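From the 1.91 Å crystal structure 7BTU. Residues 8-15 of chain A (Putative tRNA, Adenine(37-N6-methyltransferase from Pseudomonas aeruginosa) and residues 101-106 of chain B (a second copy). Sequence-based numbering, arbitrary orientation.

Chain A (8-15) THSVSPIG
Chain B 101-106: RPNGIG

One residue, Asn B103, takes part in all three direct hydrogen bonds of this contact. Its amide side chain pairs with the backbone of Ser A12 in both directions. Ser A12 N donates to Asn B103 OD1 at 3.1 Å, with an angle of 164° at the hydrogen. Asn B103 ND2 donates to Ser A12 O at 2.8 Å and 148°. The side chain thus meets a single residue much as a neighbouring strand would. The third bond uses the Asn B103 backbone: His A9 NE2 donates to Asn B103 O at 2.8 Å and 159°. The carbonyl lies at the edge of the imidazole, near its plane. It can only accept, so NE2 carries the proton. One water donates to Ser A10 O (2.6 Å) and to Asn B103 OD1 (3.2 Å).

Residues 9-11 of chain A form a strand. The chain stays extended through Pro A13, and Ile A14 turns to phi/psi -85/-9. In chain B, Asn B103 (72/-12) and Gly B104 (72/24) both have positive phi. Gly B104 N donates to Arg B101 O at 3.1 Å, closing a turn. Ile B105 and Gly B106 are in a strand that continues later in the chain. The end-to-end directions of the two touching parts differ by 128°. Val A11 and Asn B103 are in register, their CA atoms 5.3 Å apart.

His A9 is t (chi2 71°) and Val A11 is m; both point toward chain B. Ser A10 points away. The CA-to-CB bond of Asn B103 points sideways, but chi1 -70° (m) and chi2 -44° bring its amide to Ser A12. Val A11 CA lies 3.3 Å from Asn B103 OD1.

Apolar contacts complete the contact. Val A11 CG1 lies 4.0 Å from Ile B105 CD1 (m, t). Ile A14 (p, t) places CG2 3.9 Å from Pro B102 CB. The two stretches bury 275 Å² in total.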

# COMPACT_ATOMS: atom_id res chain seq x y z
N THR A 8 -5.21 -8.87 20.05
CA THR A 8 -6.24 -8.82 19.01
C THR A 8 -6.68 -7.38 18.84
O THR A 8 -6.53 -6.56 19.76
CB THR A 8 -7.46 -9.67 19.38
OG1 THR A 8 -7.92 -9.27 20.69
CG2 THR A 8 -7.08 -11.14 19.41
N HIS A 9 -7.19 -7.08 17.66
CA HIS A 9 -7.67 -5.76 17.26
C HIS A 9 -8.87 -5.96 16.34
O HIS A 9 -8.75 -6.65 15.33
CB HIS A 9 -6.54 -5.03 16.48
CG HIS A 9 -6.95 -3.71 15.91
ND1 HIS A 9 -7.19 -2.60 16.69
CD2 HIS A 9 -7.18 -3.32 14.63
CE1 HIS A 9 -7.52 -1.58 15.92
NE2 HIS A 9 -7.51 -1.99 14.66
N SER A 10 -10.01 -5.33 16.64
CA SER A 10 -11.19 -5.45 15.78
C SER A 10 -11.23 -4.32 14.77
O SER A 10 -10.95 -3.16 15.10
CB SER A 10 -12.50 -5.44 16.57
OG SER A 10 -12.34 -6.27 17.69
N VAL A 11 -11.56 -4.67 13.53
CA VAL A 11 -11.79 -3.71 12.46
C VAL A 11 -13.23 -3.90 11.97
O VAL A 11 -13.81 -5.00 12.06
CB VAL A 11 -10.76 -3.86 11.31
CG1 VAL A 11 -9.32 -3.66 11.84
CG2 VAL A 11 -10.94 -5.22 10.62
N SER A 12 -13.80 -2.81 11.43
CA SER A 12 -15.14 -2.79 10.88
C SER A 12 -15.09 -1.94 9.63
O SER A 12 -14.30 -0.98 9.55
CB SER A 12 -16.21 -2.22 11.85
OG SER A 12 -16.51 -3.14 12.86
N PRO A 13 -15.84 -2.31 8.61
CA PRO A 13 -15.76 -1.57 7.34
C PRO A 13 -16.26 -0.15 7.52
O PRO A 13 -17.23 0.10 8.23
CB PRO A 13 -16.69 -2.35 6.40
CG PRO A 13 -17.11 -3.56 7.14
CD PRO A 13 -16.83 -3.39 8.59
N ILE A 14 -15.61 0.78 6.83
CA ILE A 14 -16.19 2.12 6.66
C ILE A 14 -17.15 2.20 5.47
O ILE A 14 -17.82 3.24 5.30
CB ILE A 14 -15.06 3.15 6.46
CG1 ILE A 14 -14.33 2.83 5.16
CG2 ILE A 14 -14.08 3.14 7.66
CD1 ILE A 14 -13.28 3.96 4.76
N GLY A 15 -17.22 1.17 4.64
CA GLY A 15 -18.10 1.20 3.48
C GLY A 15 -17.92 -0.09 2.68
O GLY A 15 -17.12 -0.97 3.04
N ARG B 101 -6.80 7.23 12.71
CA ARG B 101 -7.74 7.06 11.61
C ARG B 101 -8.64 5.84 11.85
O ARG B 101 -8.33 5.00 12.71
CB ARG B 101 -6.99 6.94 10.28
CG ARG B 101 -6.11 5.77 10.20
CD ARG B 101 -5.19 5.86 8.96
NE ARG B 101 -5.89 6.21 7.72
CZ ARG B 101 -5.86 7.42 7.14
NH1 ARG B 101 -5.20 8.45 7.68
NH2 ARG B 101 -6.56 7.60 6.03
N PRO B 102 -9.80 5.77 11.19
CA PRO B 102 -10.69 4.62 11.36
C PRO B 102 -9.94 3.32 11.16
O PRO B 102 -9.15 3.17 10.22
CB PRO B 102 -11.75 4.82 10.26
CG PRO B 102 -11.78 6.28 10.02
CD PRO B 102 -10.37 6.79 10.28
N ASN B 103 -10.14 2.39 12.09
CA ASN B 103 -9.51 1.06 12.08
C ASN B 103 -8.02 0.98 12.38
O ASN B 103 -7.54 -0.11 12.64
CB ASN B 103 -9.77 0.35 10.75
CG ASN B 103 -11.21 -0.03 10.63
OD1 ASN B 103 -11.76 -0.53 11.60
ND2 ASN B 103 -11.87 0.33 9.52
N GLY B 104 -7.30 2.10 12.40
CA GLY B 104 -5.96 2.10 12.99
C GLY B 104 -4.86 1.37 12.22
O GLY B 104 -3.89 0.93 12.85
N ILE B 105 -4.98 1.19 10.90
CA ILE B 105 -4.02 0.42 10.12
C ILE B 105 -3.21 1.35 9.22
O ILE B 105 -3.78 2.21 8.56
CB ILE B 105 -4.73 -0.65 9.26
CG1 ILE B 105 -5.46 -1.62 10.15
CG2 ILE B 105 -3.68 -1.47 8.42
CD1 ILE B 105 -6.42 -2.41 9.39
N GLY B 106 -1.89 1.17 9.19
CA GLY B 106 -1.03 1.94 8.32
C GLY B 106 -0.40 1.02 7.30
O GLY B 106 -0.45 -0.20 7.43
O HOH W 1 -11.08 -0.55 14.71